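Local coordinates for protein DOA1 (Saccharomyces cerevisiae, PDB 3ODT) that probably binds ubiquitin through its seven-bladed WD40 beta-propeller domain, at residues 159-167 against 179-190; 35-43 against 54-65. One frame throughout, in Å; residues are numbered along the deposited sequence.

Seven four-stranded antiparallel sheets form a ring, which strand 9-14 completes by joining the C-terminal strands 269-274, 280-284 and 289-293. Both contacts sit where one sheet hands over to the next. Contact 2 comes first: strand 31-36, the turn after it and strand 40-46 meet the end of strand 50-57 and the start of strand 62-68, closing a loop of only ten intervening residues and tying the sheet of 21-57 to that of 62-100. The chain then runs on to contact 1, where 159-167 closes a similar short loop against 179-190 and joins the sheet of 145-179 to that of 187-222. The loops lie in series, neither enclosing the other, on opposite sides of the chain's centre, with contact centres about 27 Å apart.

Contact 1 of 2, residues 159-167 against 179-190; sequences LTASADKTI and FSGIHNDVVRHL
Ile167 lies among Phe179, Ile182, Val187 and Leu190, its CG1 3.9 Å from Val187 CG1. With CG1 beside the backbone N (chi1 -65°), the branches divide the work: CG2 meets Phe179 CD2 and Leu190 CD2, while CD1 reaches Ile182 CB and, at the ring edge, His183. Cutting Ile167 back to an alanine removes CG1, CG2 and CD1 and is likely to open a gap between Val187, Ile182 and Leu190. Ala161 CB sits 3.7 Å from both Val187 CG1 and Leu190 CG, and Leu190 CD1 packs over the backbone of Leu159 and Thr160 and against Leu159 CG. Thus Leu159, Ala161 and Ile167 of one WD40 propeller blade pack on Val187 and Leu190 of the next blade's inner strand, with Phe179 ending the first blade's outer strand. Farther out, Ile167 and Phe179 form an antiparallel hydrogen-bonded pair; Phe179 N gives the straighter bond, 2.8 Å to Ile167 O at 174°. Ser162 O takes Val187 N across the blades at 3.0 Å and Lys165 N within its own turn, from opposite faces of its carbonyl plane. Asp164 OD1 accepts Thr166 N, an Asx turn, and additionally Thr166 OG1; its OD2 bonds to His141, which with Thr160 and Trp170 completes the Asp-His-Thr-Trp tetrad. Toward solvent Lys165 lays CB and CG along Asp185 O, bends at chi3, and sends NZ alongside Asn184 to a weak 3.4 Å bond with OD1.

Contact 2 of 2, residues 35-43 against 54-65; sequences VSRDGTVRL and VVYTGQGFLNSV
Residues 35-43 meet 54-65 in two ways: as the hairpin between strands 40-46 and 50-57 within one sheet, and as the packing of that sheet on strand 62-68 of the next. In the hairpin, Val41 pairs with Tyr56, its N giving a 3.0 Å bond to Tyr56 O. Val41 O receives Val55 N at 2.9 Å and, weakly, Tyr56 N, the signature of a classic beta bulge. Between the sheets, Val41 CG2 lies 3.6 Å from Leu62 CD1, the two side chains crossing at about a right angle. Val35 puts CG1 against Val65 CB, and its CB meets Leu62 CB. At the turn, Ser36 O is gripped from opposite faces of its carbonyl plane by Leu62 N and Gly39 N. Gly39 CA makes CA-H...O contacts with both Gly58 O and Gly60 O, and a side chain there would collide with Gly58 O. Arg37 lays CG over the Phe61 ring and, bent at chi3 (61°), turns one guanidinium face to the CE2 side, CZ 4.1 Å from the ring centroid; the planes are 40° apart, an off-centre cation-pi contact. On the face carrying Thr40, Val54 and Thr57, Arg42 stays extended from CG to NE and lays one guanidinium face on Val54 CG2. Its NE bonds to Thr40 OG1, and NH2 forms a salt bridge with Asp38 OD2 at 3.3 Å. Ser36 OG and Asp38 OD1, accepting Asp38 N and Thr40 N, make the ST and Asx turns of this tight turn; Thr40 OG1 also bonds to Asp38 OD1. Asp38 OD2 takes His17 ND1, the Asp-His link of the WD40 tetrad.

Contact 1 of 2, residues 159-167 against 179-190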
loop_
_atom_site.group_PDB
_atom_site.type_symbol
_atom_site.label_atom_id
_atom_site.label_comp_id
_atom_site.label_asym_id
_atom_site.label_seq_id
_atom_site.Cartn_x
_atom_site.Cartn_y
_atom_site.Cartn_z
ATOM N N LEU A 159 -0.537 5.742 -12.669
ATOM C CA LEU A 159 0.293 6.730 -11.978
ATOM C C LEU A 159 1.407 6.006 -11.214
ATOM O O LEU A 159 1.155 5.015 -10.545
ATOM C CB LEU A 159 -0.561 7.522 -10.996
ATOM C CG LEU A 159 -0.004 8.861 -10.521
ATOM C CD1 LEU A 159 0.046 9.906 -11.635
ATOM C CD2 LEU A 159 -0.856 9.366 -9.354
ATOM N N THR A 160 2.635 6.487 -11.352
ATOM C CA THR A 160 3.781 5.875 -10.711
ATOM C C THR A 160 4.569 6.919 -9.922
ATOM O O THR A 160 4.610 8.111 -10.289
ATOM C CB THR A 160 4.708 5.229 -11.779
ATOM O OG1 THR A 160 5.084 6.216 -12.749
ATOM C CG2 THR A 160 3.988 4.055 -12.491
ATOM N N ALA A 161 5.235 6.445 -8.880
ATOM C CA ALA A 161 6.044 7.246 -7.980
ATOM C C ALA A 161 7.420 6.630 -7.890
ATOM O O ALA A 161 7.556 5.404 -7.717
ATOM C CB ALA A 161 5.433 7.231 -6.600
ATOM N N SER A 162 8.447 7.467 -7.934
ATOM C CA SER A 162 9.818 6.974 -8.042
ATOM C C SER A 162 10.856 7.656 -7.170
ATOM O O SER A 162 10.737 8.825 -6.779
ATOM C CB SER A 162 10.222 7.022 -9.528
ATOM O OG SER A 162 11.567 6.690 -9.778
ATOM N N ALA A 163 11.929 6.909 -6.895
ATOM C CA ALA A 163 13.125 7.440 -6.268
ATOM C C ALA A 163 13.803 8.493 -7.128
ATOM O O ALA A 163 14.705 9.200 -6.643
ATOM C CB ALA A 163 14.118 6.288 -5.951
ATOM N N ASP A 164 13.377 8.623 -8.391
ATOM C CA ASP A 164 13.949 9.672 -9.241
ATOM C C ASP A 164 13.308 11.040 -8.966
ATOM O O ASP A 164 13.606 12.018 -9.625
ATOM C CB ASP A 164 13.924 9.286 -10.733
ATOM C CG ASP A 164 12.527 9.287 -11.350
ATOM O OD1 ASP A 164 11.554 9.728 -10.715
ATOM O OD2 ASP A 164 12.399 8.814 -12.500
ATOM N N LYS A 165 12.479 11.088 -7.929
ATOM C CA LYS A 165 11.862 12.321 -7.414
ATOM C C LYS A 165 10.693 12.818 -8.267
ATOM O O LYS A 165 10.289 13.954 -8.157
ATOM C CB LYS A 165 12.895 13.427 -7.172
ATOM C CG LYS A 165 14.066 12.953 -6.350
ATOM C CD LYS A 165 15.002 14.090 -5.979
ATOM C CE LYS A 165 15.751 14.593 -7.207
ATOM N NZ LYS A 165 16.713 15.726 -6.906
ATOM N N THR A 166 10.158 11.941 -9.116
ATOM C CA THR A 166 9.032 12.312 -9.965
ATOM C C THR A 166 7.872 11.341 -9.801
ATOM O O THR A 166 8.044 10.189 -9.354
ATOM C CB THR A 166 9.384 12.363 -11.467
ATOM O OG1 THR A 166 9.512 11.021 -11.971
ATOM C CG2 THR A 166 10.658 13.199 -11.751
ATOM N N ILE A 167 6.701 11.840 -10.182
ATOM C CA ILE A 167 5.462 11.075 -10.344
ATOM C C ILE A 167 5.165 11.130 -11.839
ATOM O O ILE A 167 5.299 12.197 -12.430
ATOM C CB ILE A 167 4.314 11.696 -9.527
ATOM C CG1 ILE A 167 4.665 11.580 -8.036
ATOM C CG2 ILE A 167 3.008 10.989 -9.794
ATOM C CD1 ILE A 167 4.358 12.783 -7.257
ATOM N N PHE A 179 5.320 14.869 -13.220
ATOM C CA PHE A 179 5.221 15.832 -12.128
ATOM C C PHE A 179 6.561 15.830 -11.380
ATOM O O PHE A 179 6.829 14.973 -10.527
ATOM C CB PHE A 179 4.078 15.447 -11.173
ATOM C CG PHE A 179 2.739 15.249 -11.853
ATOM C CD1 PHE A 179 1.818 16.287 -11.930
ATOM C CD2 PHE A 179 2.389 14.012 -12.376
ATOM C CE1 PHE A 179 0.605 16.110 -12.542
ATOM C CE2 PHE A 179 1.195 13.823 -13.011
ATOM C CZ PHE A 179 0.285 14.865 -13.086
ATOM N N SER A 180 7.411 16.798 -11.705
ATOM C CA SER A 180 8.772 16.862 -11.154
ATOM C C SER A 180 8.878 17.913 -10.063
ATOM O O SER A 180 9.915 18.018 -9.395
ATOM C CB SER A 180 9.784 17.179 -12.238
ATOM O OG SER A 180 9.585 18.500 -12.700
ATOM N N GLY A 181 7.806 18.674 -9.872
ATOM C CA GLY A 181 7.805 19.743 -8.876
ATOM C C GLY A 181 7.051 19.487 -7.576
ATOM O O GLY A 181 6.778 20.433 -6.822
ATOM N N ILE A 182 6.726 18.230 -7.301
ATOM C CA ILE A 182 5.914 17.897 -6.127
ATOM C C ILE A 182 6.799 17.610 -4.918
ATOM O O ILE A 182 6.554 18.139 -3.832
ATOM C CB ILE A 182 4.999 16.696 -6.407
ATOM C CG1 ILE A 182 4.243 16.943 -7.712
ATOM C CG2 ILE A 182 4.031 16.481 -5.237
ATOM C CD1 ILE A 182 3.392 18.187 -7.710
ATOM N N HIS A 183 7.811 16.763 -5.103
ATOM C CA HIS A 183 8.768 16.480 -4.051
ATOM C C HIS A 183 10.165 16.600 -4.608
ATOM O O HIS A 183 10.398 16.233 -5.765
ATOM C CB HIS A 183 8.587 15.058 -3.553
ATOM C CG HIS A 183 7.260 14.799 -2.919
ATOM N ND1 HIS A 183 6.246 14.130 -3.568
ATOM C CD2 HIS A 183 6.781 15.116 -1.695
ATOM C CE1 HIS A 183 5.200 14.024 -2.762
ATOM N NE2 HIS A 183 5.498 14.630 -1.627
ATOM N N ASN A 184 11.098 17.065 -3.783
ATOM C CA ASN A 184 12.509 17.093 -4.148
ATOM C C ASN A 184 13.263 15.946 -3.478
ATOM O O ASN A 184 14.405 16.104 -3.045
ATOM C CB ASN A 184 13.137 18.434 -3.767
ATOM C CG ASN A 184 14.499 18.641 -4.402
ATOM O OD1 ASN A 184 14.778 18.123 -5.483
ATOM N ND2 ASN A 184 15.355 19.401 -3.728
ATOM N N ASP A 185 12.607 14.793 -3.396
ATOM C CA ASP A 185 13.153 13.623 -2.743
ATOM C C ASP A 185 12.372 12.432 -3.277
ATOM O O ASP A 185 11.434 12.583 -4.068
ATOM C CB ASP A 185 12.984 13.726 -1.225
ATOM C CG ASP A 185 14.026 12.916 -0.431
ATOM O OD1 ASP A 185 14.618 11.934 -0.951
ATOM O OD2 ASP A 185 14.194 13.241 0.769
ATOM N N VAL A 186 12.788 11.253 -2.856
ATOM C CA VAL A 186 12.190 10.002 -3.280
ATOM C C VAL A 186 10.688 10.026 -3.021
ATOM O O VAL A 186 10.260 10.362 -1.918
ATOM C CB VAL A 186 12.817 8.872 -2.464
ATOM C CG1 VAL A 186 12.063 7.569 -2.675
ATOM C CG2 VAL A 186 14.341 8.760 -2.733
ATOM N N VAL A 187 9.885 9.695 -4.030
ATOM C CA VAL A 187 8.420 9.592 -3.845
ATOM C C VAL A 187 8.083 8.142 -3.533
ATOM O O VAL A 187 8.492 7.231 -4.269
ATOM C CB VAL A 187 7.641 10.083 -5.067
ATOM C CG1 VAL A 187 6.188 10.264 -4.702
ATOM C CG2 VAL A 187 8.207 11.417 -5.527
ATOM N N ARG A 188 7.384 7.930 -2.423
ATOM C CA ARG A 188 7.204 6.602 -1.880
ATOM C C ARG A 188 5.821 6.000 -2.118
ATOM O O ARG A 188 5.664 4.774 -2.185
ATOM C CB ARG A 188 7.453 6.630 -0.380
ATOM C CG ARG A 188 8.896 6.897 0.033
ATOM C CD ARG A 188 9.803 5.803 -0.397
ATOM N NE ARG A 188 9.640 4.507 0.293
ATOM C CZ ARG A 188 10.519 3.967 1.131
ATOM N NH1 ARG A 188 11.633 4.636 1.492
ATOM N NH2 ARG A 188 10.279 2.754 1.630
ATOM N N HIS A 189 4.797 6.840 -2.207
ATOM C CA HIS A 189 3.455 6.279 -2.314
ATOM C C HIS A 189 2.452 7.248 -2.891
ATOM O O HIS A 189 2.639 8.465 -2.860
ATOM C CB HIS A 189 2.969 5.743 -0.944
ATOM C CG HIS A 189 2.255 4.429 -1.062
ATOM N ND1 HIS A 189 2.904 3.255 -1.376
ATOM C CD2 HIS A 189 0.943 4.105 -0.931
ATOM C CE1 HIS A 189 2.027 2.273 -1.434
ATOM N NE2 HIS A 189 0.821 2.762 -1.179
ATOM N N LEU A 190 1.363 6.678 -3.390
ATOM C CA LEU A 190 0.318 7.398 -4.075
ATOM C C LEU A 190 -1.060 6.929 -3.631
ATOM O O LEU A 190 -1.258 5.746 -3.361
ATOM C CB LEU A 190 0.440 7.186 -5.576
ATOM C CG LEU A 190 1.733 7.562 -6.298
ATOM C CD1 LEU A 190 1.747 6.980 -7.697
ATOM C CD2 LEU A 190 1.855 9.070 -6.332
#

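Contact 2 of 2, residues 35-43 against 54-65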
loop_
_atom_site.group_PDB
_atom_site.type_symbol
_atom_site.label_atom_id
_atom_site.label_comp_id
_atom_site.label_asym_id
_atom_site.label_seq_id
_atom_site.Cartn_x
_atom_site.Cartn_y
_atom_site.Cartn_z
ATOM N N VAL A 35 2.119 -9.426 4.691
ATOM C CA VAL A 35 3.320 -10.090 4.205
ATOM C C VAL A 35 4.519 -9.497 4.907
ATOM O O VAL A 35 4.464 -8.376 5.438
ATOM C CB VAL A 35 3.460 -9.991 2.673
ATOM C CG1 VAL A 35 2.247 -10.597 1.930
ATOM C CG2 VAL A 35 3.691 -8.557 2.246
ATOM N N SER A 36 5.612 -10.239 4.920
ATOM C CA SER A 36 6.697 -9.932 5.814
ATOM C C SER A 36 8.033 -10.324 5.216
ATOM O O SER A 36 8.102 -11.190 4.337
ATOM C CB SER A 36 6.455 -10.699 7.131
ATOM O OG SER A 36 7.581 -10.734 7.970
ATOM N N ARG A 37 9.105 -9.737 5.725
ATOM C CA ARG A 37 10.445 -10.215 5.422
ATOM C C ARG A 37 10.703 -11.644 5.912
ATOM O O ARG A 37 11.704 -12.251 5.524
ATOM C CB ARG A 37 11.456 -9.253 5.989
ATOM C CG ARG A 37 11.508 -7.939 5.231
ATOM C CD ARG A 37 12.283 -6.923 6.049
ATOM N NE ARG A 37 13.667 -7.308 6.305
ATOM C CZ ARG A 37 14.697 -6.968 5.536
ATOM N NH1 ARG A 37 14.506 -6.245 4.435
ATOM N NH2 ARG A 37 15.922 -7.344 5.867
ATOM N N ASP A 38 9.806 -12.199 6.729
ATOM C CA ASP A 38 9.912 -13.609 7.131
ATOM C C ASP A 38 9.506 -14.580 6.003
ATOM O O ASP A 38 9.602 -15.790 6.152
ATOM C CB ASP A 38 9.157 -13.915 8.449
ATOM C CG ASP A 38 7.632 -13.861 8.322
ATOM O OD1 ASP A 38 7.102 -13.764 7.200
ATOM O OD2 ASP A 38 6.950 -13.947 9.386
ATOM N N GLY A 39 9.069 -14.031 4.875
ATOM C CA GLY A 39 8.779 -14.814 3.702
ATOM C C GLY A 39 7.372 -15.387 3.665
ATOM O O GLY A 39 7.054 -16.151 2.755
ATOM N N THR A 40 6.532 -15.009 4.627
ATOM C CA THR A 40 5.192 -15.551 4.717
ATOM C C THR A 40 4.117 -14.537 4.349
ATOM O O THR A 40 4.316 -13.314 4.470
ATOM C CB THR A 40 4.866 -16.133 6.119
ATOM O OG1 THR A 40 4.745 -15.077 7.085
ATOM C CG2 THR A 40 5.909 -17.141 6.558
ATOM N N VAL A 41 2.994 -15.083 3.893
ATOM C CA VAL A 41 1.723 -14.371 3.723
ATOM C C VAL A 41 0.818 -14.950 4.790
ATOM O O VAL A 41 0.655 -16.164 4.861
ATOM C CB VAL A 41 1.073 -14.684 2.376
ATOM C CG1 VAL A 41 -0.231 -13.901 2.217
ATOM C CG2 VAL A 41 2.033 -14.387 1.232
ATOM N N ARG A 42 0.239 -14.096 5.619
ATOM C CA ARG A 42 -0.705 -14.510 6.645
ATOM C C ARG A 42 -2.062 -13.913 6.434
ATOM O O ARG A 42 -2.201 -12.739 6.085
ATOM C CB ARG A 42 -0.165 -14.153 8.019
ATOM C CG ARG A 42 1.036 -14.972 8.339
ATOM C CD ARG A 42 1.659 -14.582 9.631
ATOM N NE ARG A 42 3.044 -15.044 9.619
ATOM C CZ ARG A 42 3.551 -15.984 10.390
ATOM N NH1 ARG A 42 2.811 -16.626 11.267
ATOM N NH2 ARG A 42 4.823 -16.268 10.252
ATOM N N LEU A 43 -3.060 -14.760 6.624
ATOM C CA LEU A 43 -4.467 -14.396 6.589
ATOM C C LEU A 43 -4.974 -14.451 8.012
ATOM O O LEU A 43 -4.849 -15.486 8.705
ATOM C CB LEU A 43 -5.239 -15.374 5.717
ATOM C CG LEU A 43 -6.735 -15.120 5.663
ATOM C CD1 LEU A 43 -7.045 -13.780 5.003
ATOM C CD2 LEU A 43 -7.397 -16.250 4.900
ATOM N N VAL A 54 -0.837 -19.099 8.203
ATOM C CA VAL A 54 0.091 -18.902 7.112
ATOM C C VAL A 54 -0.479 -19.561 5.868
ATOM O O VAL A 54 -0.705 -20.779 5.852
ATOM C CB VAL A 54 1.487 -19.497 7.407
ATOM C CG1 VAL A 54 2.382 -19.367 6.204
ATOM C CG2 VAL A 54 2.107 -18.794 8.596
ATOM N N VAL A 55 -0.695 -18.767 4.826
ATOM C CA VAL A 55 -1.269 -19.285 3.584
ATOM C C VAL A 55 -0.213 -19.455 2.509
ATOM O O VAL A 55 -0.465 -20.097 1.494
ATOM C CB VAL A 55 -2.437 -18.410 3.081
ATOM C CG1 VAL A 55 -3.621 -18.477 4.078
ATOM C CG2 VAL A 55 -2.003 -16.991 2.848
ATOM N N TYR A 56 0.983 -18.918 2.754
ATOM C CA TYR A 56 2.118 -19.141 1.853
ATOM C C TYR A 56 3.431 -18.891 2.592
ATOM O O TYR A 56 3.546 -17.947 3.350
ATOM C CB TYR A 56 2.051 -18.209 0.618
ATOM C CG TYR A 56 3.318 -18.258 -0.233
ATOM C CD1 TYR A 56 3.433 -19.127 -1.304
ATOM C CD2 TYR A 56 4.402 -17.436 0.058
ATOM C CE1 TYR A 56 4.605 -19.157 -2.070
ATOM C CE2 TYR A 56 5.546 -17.445 -0.695
ATOM C CZ TYR A 56 5.654 -18.300 -1.752
ATOM O OH TYR A 56 6.837 -18.307 -2.479
ATOM N N THR A 57 4.411 -19.742 2.340
ATOM C CA THR A 57 5.769 -19.558 2.836
ATOM C C THR A 57 6.758 -19.740 1.711
ATOM O O THR A 57 6.649 -20.685 0.909
ATOM C CB THR A 57 6.161 -20.585 3.903
ATOM O OG1 THR A 57 5.169 -20.622 4.924
ATOM C CG2 THR A 57 7.471 -20.187 4.531
ATOM N N GLY A 58 7.753 -18.849 1.702
ATOM C CA GLY A 58 8.914 -18.947 0.824
ATOM C C GLY A 58 10.112 -18.334 1.521
ATOM O O GLY A 58 9.993 -17.816 2.641
ATOM N N GLN A 59 11.283 -18.405 0.905
ATOM C CA GLN A 59 12.473 -17.840 1.543
ATOM C C GLN A 59 12.646 -16.344 1.286
ATOM O O GLN A 59 13.191 -15.613 2.136
ATOM C CB GLN A 59 13.727 -18.625 1.140
ATOM C CG GLN A 59 13.825 -19.978 1.857
ATOM C CD GLN A 59 13.599 -19.856 3.393
ATOM O OE1 GLN A 59 14.213 -19.020 4.061
ATOM N NE2 GLN A 59 12.700 -20.694 3.946
ATOM N N GLY A 60 12.158 -15.856 0.154
ATOM C CA GLY A 60 12.417 -14.468 -0.171
ATOM C C GLY A 60 11.564 -13.496 0.630
ATOM O O GLY A 60 10.423 -13.786 0.966
ATOM N N PHE A 61 12.121 -12.323 0.876
ATOM C CA PHE A 61 11.415 -11.274 1.574
ATOM C C PHE A 61 10.187 -10.912 0.749
ATOM O O PHE A 61 10.269 -10.803 -0.497
ATOM C CB PHE A 61 12.287 -10.028 1.700
ATOM C CG PHE A 61 13.540 -10.216 2.481
ATOM C CD1 PHE A 61 13.747 -11.333 3.283
ATOM C CD2 PHE A 61 14.538 -9.249 2.413
ATOM C CE1 PHE A 61 14.930 -11.477 3.997
ATOM C CE2 PHE A 61 15.711 -9.398 3.129
ATOM C CZ PHE A 61 15.902 -10.511 3.922
ATOM N N LEU A 62 9.065 -10.727 1.420
ATOM C CA LEU A 62 7.845 -10.248 0.778
ATOM C C LEU A 62 7.619 -8.802 1.237
ATOM O O LEU A 62 7.650 -8.492 2.446
ATOM C CB LEU A 62 6.653 -11.139 1.108
ATOM C CG LEU A 62 6.753 -12.586 0.632
ATOM C CD1 LEU A 62 5.530 -13.363 1.040
ATOM C CD2 LEU A 62 6.928 -12.593 -0.880
ATOM N N ASN A 63 7.412 -7.937 0.245
ATOM C CA ASN A 63 7.323 -6.491 0.425
ATOM C C ASN A 63 6.018 -5.845 0.022
ATOM O O ASN A 63 5.745 -4.707 0.387
ATOM C CB ASN A 63 8.481 -5.824 -0.294
ATOM C CG ASN A 63 9.816 -6.132 0.364
ATOM O OD1 ASN A 63 9.943 -6.021 1.576
ATOM N ND2 ASN A 63 10.807 -6.550 -0.438
ATOM N N SER A 64 5.195 -6.580 -0.722
ATOM C CA SER A 64 3.950 -6.039 -1.230
ATOM C C SER A 64 2.857 -7.119 -1.264
ATOM O O SER A 64 3.126 -8.322 -1.468
ATOM C CB SER A 64 4.186 -5.431 -2.612
ATOM O OG SER A 64 4.714 -6.385 -3.502
ATOM N N VAL A 65 1.624 -6.656 -1.114
ATOM C CA VAL A 65 0.447 -7.517 -1.166
ATOM C C VAL A 65 -0.731 -6.687 -1.668
ATOM O O VAL A 65 -0.786 -5.457 -1.462
ATOM C CB VAL A 65 0.114 -8.108 0.250
ATOM C CG1 VAL A 65 -0.395 -7.019 1.201
ATOM C CG2 VAL A 65 -0.858 -9.286 0.186
#